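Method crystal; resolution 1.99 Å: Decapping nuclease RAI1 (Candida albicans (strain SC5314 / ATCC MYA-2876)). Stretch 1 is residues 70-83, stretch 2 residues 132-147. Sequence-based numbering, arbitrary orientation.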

# COMPACT_ATOMS: atom_id res chain seq x y z
N PRO A 70 1.81 -0.42 18.02
CA PRO A 70 1.04 -1.68 18.12
C PRO A 70 0.20 -1.91 16.87
O PRO A 70 -0.30 -0.94 16.31
N ASP A 71 0.07 -3.15 16.43
CA ASP A 71 -0.71 -3.47 15.23
C ASP A 71 -2.15 -2.91 15.27
O ASP A 71 -2.66 -2.43 14.26
N GLU A 72 -2.77 -2.95 16.44
CA GLU A 72 -4.16 -2.49 16.61
C GLU A 72 -4.28 -1.01 16.30
O GLU A 72 -5.33 -0.56 15.85
N GLN A 73 -3.19 -0.28 16.54
CA GLN A 73 -3.14 1.16 16.28
C GLN A 73 -2.65 1.53 14.88
O GLN A 73 -2.54 2.73 14.58
N ASN A 74 -2.35 0.55 14.03
CA ASN A 74 -1.69 0.81 12.74
C ASN A 74 -2.52 0.36 11.55
O ASN A 74 -2.02 0.20 10.45
N LEU A 75 -3.81 0.16 11.78
CA LEU A 75 -4.72 -0.21 10.70
C LEU A 75 -4.95 1.03 9.85
O LEU A 75 -4.80 2.16 10.33
N ALA A 76 -5.29 0.86 8.58
CA ALA A 76 -5.68 2.00 7.77
C ALA A 76 -6.85 2.75 8.46
O ALA A 76 -7.82 2.14 8.91
N ASP A 77 -6.71 4.07 8.53
CA ASP A 77 -7.56 4.91 9.35
C ASP A 77 -8.49 5.77 8.51
O ASP A 77 -8.10 6.81 8.03
N PHE A 78 -9.72 5.33 8.32
CA PHE A 78 -10.64 6.16 7.54
C PHE A 78 -11.00 7.50 8.15
O PHE A 78 -11.22 8.48 7.42
N ASN A 79 -11.08 7.56 9.48
CA ASN A 79 -11.33 8.85 10.17
C ASN A 79 -10.41 9.92 9.67
O ASN A 79 -10.85 10.98 9.22
N SER A 80 -9.11 9.65 9.75
CA SER A 80 -8.11 10.64 9.36
C SER A 80 -8.13 10.91 7.87
O SER A 80 -7.98 12.06 7.46
N LEU A 81 -8.39 9.90 7.05
CA LEU A 81 -8.45 10.13 5.63
C LEU A 81 -9.63 11.05 5.31
O LEU A 81 -9.50 11.98 4.55
N LEU A 82 -10.80 10.80 5.91
CA LEU A 82 -11.96 11.68 5.66
C LEU A 82 -11.72 13.11 6.12
O LEU A 82 -12.21 14.05 5.48
N LYS A 83 -10.97 13.26 7.20
CA LYS A 83 -10.70 14.59 7.76
C LYS A 83 -9.81 15.36 6.81
O LYS A 83 -10.01 16.58 6.57
N LEU A 132 -18.45 5.00 -3.56
CA LEU A 132 -18.19 3.79 -2.80
C LEU A 132 -16.96 3.96 -1.95
O LEU A 132 -15.86 4.20 -2.45
N PHE A 133 -17.15 3.85 -0.64
CA PHE A 133 -16.11 3.89 0.32
C PHE A 133 -15.76 2.44 0.69
O PHE A 133 -16.64 1.66 1.10
N ILE A 134 -14.48 2.07 0.51
CA ILE A 134 -14.06 0.70 0.67
C ILE A 134 -12.94 0.60 1.71
O ILE A 134 -11.94 1.31 1.62
N LYS A 135 -13.16 -0.25 2.72
CA LYS A 135 -12.19 -0.47 3.75
C LYS A 135 -12.12 -1.94 4.05
O LYS A 135 -12.99 -2.74 3.66
N SER A 136 -11.05 -2.30 4.73
CA SER A 136 -10.83 -3.68 5.08
C SER A 136 -11.62 -4.02 6.32
O SER A 136 -11.91 -3.15 7.17
N ASP A 137 -11.94 -5.30 6.44
CA ASP A 137 -12.48 -5.83 7.66
C ASP A 137 -11.37 -5.94 8.69
O ASP A 137 -10.61 -6.92 8.73
N ASP A 138 -11.30 -4.92 9.53
CA ASP A 138 -10.28 -4.83 10.58
C ASP A 138 -10.25 -6.01 11.53
O ASP A 138 -9.18 -6.52 11.84
N GLU A 139 -11.42 -6.46 11.97
CA GLU A 139 -11.46 -7.55 12.95
C GLU A 139 -10.94 -8.85 12.34
O GLU A 139 -10.10 -9.52 12.96
N LEU A 140 -11.39 -9.20 11.14
CA LEU A 140 -10.86 -10.38 10.47
C LEU A 140 -9.34 -10.30 10.23
O LEU A 140 -8.63 -11.28 10.45
N ASP A 141 -8.86 -9.16 9.77
CA ASP A 141 -7.43 -8.95 9.56
C ASP A 141 -6.60 -9.18 10.83
O ASP A 141 -5.59 -9.89 10.80
N MET A 142 -7.03 -8.58 11.93
CA MET A 142 -6.34 -8.74 13.21
C MET A 142 -6.34 -10.20 13.63
O MET A 142 -5.34 -10.70 14.14
N LYS A 143 -7.46 -10.88 13.43
CA LYS A 143 -7.57 -12.28 13.81
C LYS A 143 -6.62 -13.14 12.99
O LYS A 143 -5.97 -14.07 13.51
N ARG A 144 -6.50 -12.83 11.70
CA ARG A 144 -5.56 -13.55 10.86
C ARG A 144 -4.12 -13.23 11.24
O ARG A 144 -3.28 -14.13 11.24
N ARG A 145 -3.85 -11.97 11.57
CA ARG A 145 -2.51 -11.58 11.99
C ARG A 145 -2.12 -12.29 13.30
O ARG A 145 -1.00 -12.77 13.44
N LYS A 146 -3.05 -12.39 14.25
CA LYS A 146 -2.75 -13.07 15.51
C LYS A 146 -2.46 -14.53 15.24
O LYS A 146 -1.48 -15.08 15.73
N GLU A 147 -3.31 -15.16 14.43
CA GLU A 147 -3.17 -16.59 14.16
C GLU A 147 -1.91 -16.90 13.34
O GLU A 147 -1.30 -17.95 13.51

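Packing of residues 70-83 against residues 132-147 in RAI1, a contact burying 560 Å² in total with no direct hydrogen bond across it. Apolar contacts: Phe 78 points toward the strand with chi1 at -114°, between wells, and Phe 78 CE1 lies 3.9 Å from Phe 133 CD1, at the edge of the Phe 133 ring (Phe 133 chi1 m). Leu 82 (m, t) starts sideways, but its end comes nearer, placing CD2 3.9 Å from Phe 133 CE1. The Phe 78 ring also sets CE2 3.2 Å from Ile 134 O, edge-on to that carbonyl, and CD2 3.7 Å from Lys 135 CB. Farther along, Leu 75 (m, t) points toward the helix: CD1 is 3.8 Å from Asp 138 CG, and CD2 is 4.0 Å from Met 142 SD (m, m, m) and 3.8 Å from Arg 145 NH1, at the guanidinium edge. Charged groups: Asp 71 (m) brings OD2 within 4.3 Å of Arg 145 NE, and Glu 72 OE2 lies 4.0 Å from Lys 146 NZ; both pairs are too far apart for salt bridges. Polar partners: Lys 135 leads its end away from stretch 1, where NZ forms a salt bridge with Asp 138 OD2 (2.7 Å). Water 1 links the stretches, donating to Ala 76 O (3.0 Å) and to Asp 138 OD2 (2.7 Å).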

# COMPACT_ATOMS: atom_id res chain seq x y z
CB PRO A 70 0.15 -1.44 19.36
CG PRO A 70 0.88 -0.43 20.17
CD PRO A 70 1.65 0.43 19.21
CB ASP A 71 -0.77 -4.98 15.04
CG ASP A 71 0.57 -5.58 14.64
OD1 ASP A 71 1.54 -4.82 14.41
OD2 ASP A 71 0.64 -6.82 14.57
CB GLU A 72 -4.70 -2.71 18.03
CG GLU A 72 -4.23 -3.98 18.71
CD GLU A 72 -2.86 -3.83 19.33
OE1 GLU A 72 -2.71 -3.03 20.29
OE2 GLU A 72 -1.93 -4.52 18.86
CB GLN A 73 -2.22 1.84 17.32
CG GLN A 73 -2.74 1.79 18.74
CD GLN A 73 -1.79 2.40 19.73
OE1 GLN A 73 -1.00 3.29 19.40
NE2 GLN A 73 -1.84 1.92 20.97
CB ASN A 74 -0.32 0.10 12.70
CG ASN A 74 0.63 0.72 11.71
OD1 ASN A 74 0.55 1.91 11.43
ND2 ASN A 74 1.54 -0.07 11.19
CB LEU A 75 -6.03 -0.74 11.30
CG LEU A 75 -5.83 -1.97 12.21
CD1 LEU A 75 -7.15 -2.42 12.82
CD2 LEU A 75 -5.16 -3.12 11.46
CB ALA A 76 -6.07 1.58 6.37
CB ASP A 77 -6.69 5.80 10.21
CG ASP A 77 -7.49 6.62 11.19
OD1 ASP A 77 -8.64 6.29 11.42
OD2 ASP A 77 -6.96 7.60 11.72
CB PHE A 78 -11.90 5.38 7.13
CG PHE A 78 -12.02 5.17 5.65
CD1 PHE A 78 -12.40 6.21 4.82
CD2 PHE A 78 -11.75 3.95 5.08
CE1 PHE A 78 -12.50 6.04 3.45
CE2 PHE A 78 -11.87 3.76 3.71
CZ PHE A 78 -12.23 4.81 2.90
CB ASN A 79 -11.16 8.70 11.68
CG ASN A 79 -11.66 9.91 12.45
OD1 ASN A 79 -10.95 10.91 12.58
ND2 ASN A 79 -12.88 9.83 12.96
CB SER A 80 -6.70 10.26 9.86
OG SER A 80 -6.21 9.06 9.27
CB LEU A 81 -8.56 8.81 4.85
CG LEU A 81 -8.83 8.90 3.33
CD1 LEU A 81 -7.79 9.74 2.60
CD2 LEU A 81 -8.91 7.51 2.73
CB LEU A 82 -13.25 11.13 6.30
CG LEU A 82 -13.73 9.80 5.72
CD1 LEU A 82 -14.94 9.33 6.50
CD2 LEU A 82 -13.99 9.82 4.20
CB LYS A 83 -10.09 14.48 9.15
CG LYS A 83 -9.66 15.80 9.76
CD LYS A 83 -10.15 15.98 11.18
CE LYS A 83 -9.72 17.31 11.78
NZ LYS A 83 -8.54 17.09 12.64
CB LEU A 132 -17.93 2.63 -3.74
CG LEU A 132 -19.03 2.16 -4.65
CD1 LEU A 132 -18.54 0.91 -5.31
CD2 LEU A 132 -20.32 1.91 -3.89
CB PHE A 133 -16.56 4.71 1.54
CG PHE A 133 -16.75 6.16 1.23
CD1 PHE A 133 -15.68 7.05 1.35
CD2 PHE A 133 -17.97 6.63 0.75
CE1 PHE A 133 -15.84 8.39 1.03
CE2 PHE A 133 -18.13 7.98 0.43
CZ PHE A 133 -17.07 8.86 0.58
CB ILE A 134 -13.66 0.05 -0.69
CG1 ILE A 134 -14.81 0.10 -1.69
CG2 ILE A 134 -13.29 -1.41 -0.51
CD1 ILE A 134 -14.46 -0.49 -3.06
CB LYS A 135 -12.51 0.31 5.06
CG LYS A 135 -13.48 -0.38 5.99
CD LYS A 135 -13.81 0.45 7.23
CE LYS A 135 -12.66 0.51 8.22
NZ LYS A 135 -12.57 -0.73 8.98
CB SER A 136 -9.33 -3.92 5.34
OG SER A 136 -9.10 -5.31 5.56
CB ASP A 137 -13.17 -7.16 7.37
CG ASP A 137 -13.86 -7.75 8.59
OD1 ASP A 137 -13.46 -7.49 9.76
OD2 ASP A 137 -14.79 -8.51 8.36
CB ASP A 138 -10.45 -3.53 11.37
CG ASP A 138 -10.13 -2.31 10.54
OD1 ASP A 138 -9.35 -2.46 9.56
OD2 ASP A 138 -10.66 -1.22 10.87
CB GLU A 139 -12.87 -7.71 13.54
CG GLU A 139 -13.22 -6.56 14.47
CD GLU A 139 -14.67 -6.55 14.93
OE1 GLU A 139 -15.37 -7.58 14.79
OE2 GLU A 139 -15.11 -5.49 15.44
CB LEU A 140 -11.58 -10.68 9.14
CG LEU A 140 -12.87 -11.51 9.21
CD1 LEU A 140 -13.29 -11.90 7.80
CD2 LEU A 140 -12.72 -12.74 10.11
CB ASP A 141 -7.17 -7.53 9.08
CG ASP A 141 -7.52 -7.32 7.61
OD1 ASP A 141 -7.66 -8.32 6.88
OD2 ASP A 141 -7.64 -6.15 7.19
CB MET A 142 -6.98 -7.89 14.31
CG MET A 142 -6.71 -6.39 14.21
SD MET A 142 -4.96 -5.96 14.25
CE MET A 142 -4.35 -6.92 15.64
CB LYS A 143 -9.01 -12.77 13.65
CG LYS A 143 -9.30 -14.11 14.28
CD LYS A 143 -10.47 -14.81 13.58
CE LYS A 143 -10.11 -15.20 12.15
NZ LYS A 143 -10.96 -16.31 11.66
CB ARG A 144 -5.80 -13.24 9.40
CG ARG A 144 -7.13 -13.80 8.96
CD ARG A 144 -7.64 -13.17 7.69
NE ARG A 144 -8.81 -13.90 7.24
CZ ARG A 144 -9.65 -13.49 6.30
NH1 ARG A 144 -9.48 -12.32 5.68
NH2 ARG A 144 -10.68 -14.25 5.99
CB ARG A 145 -2.40 -10.06 12.11
CG ARG A 145 -0.98 -9.55 11.95
CD ARG A 145 -0.87 -8.03 12.04
NE ARG A 145 -1.26 -7.35 10.80
CZ ARG A 145 -2.32 -6.55 10.65
NH1 ARG A 145 -3.13 -6.28 11.67
NH2 ARG A 145 -2.55 -6.00 9.47
CB LYS A 146 -3.90 -12.97 16.51
CG LYS A 146 -4.25 -11.57 16.99
CD LYS A 146 -3.09 -10.80 17.59
CE LYS A 146 -3.61 -9.55 18.30
NZ LYS A 146 -2.57 -8.48 18.46
CB GLU A 147 -4.43 -17.16 13.51
CG GLU A 147 -4.46 -17.13 11.99
CD GLU A 147 -5.81 -17.53 11.42
OE1 GLU A 147 -5.91 -17.54 10.17
OE2 GLU A 147 -6.75 -17.84 12.20
O HOH W 1 -9.51 1.16 11.21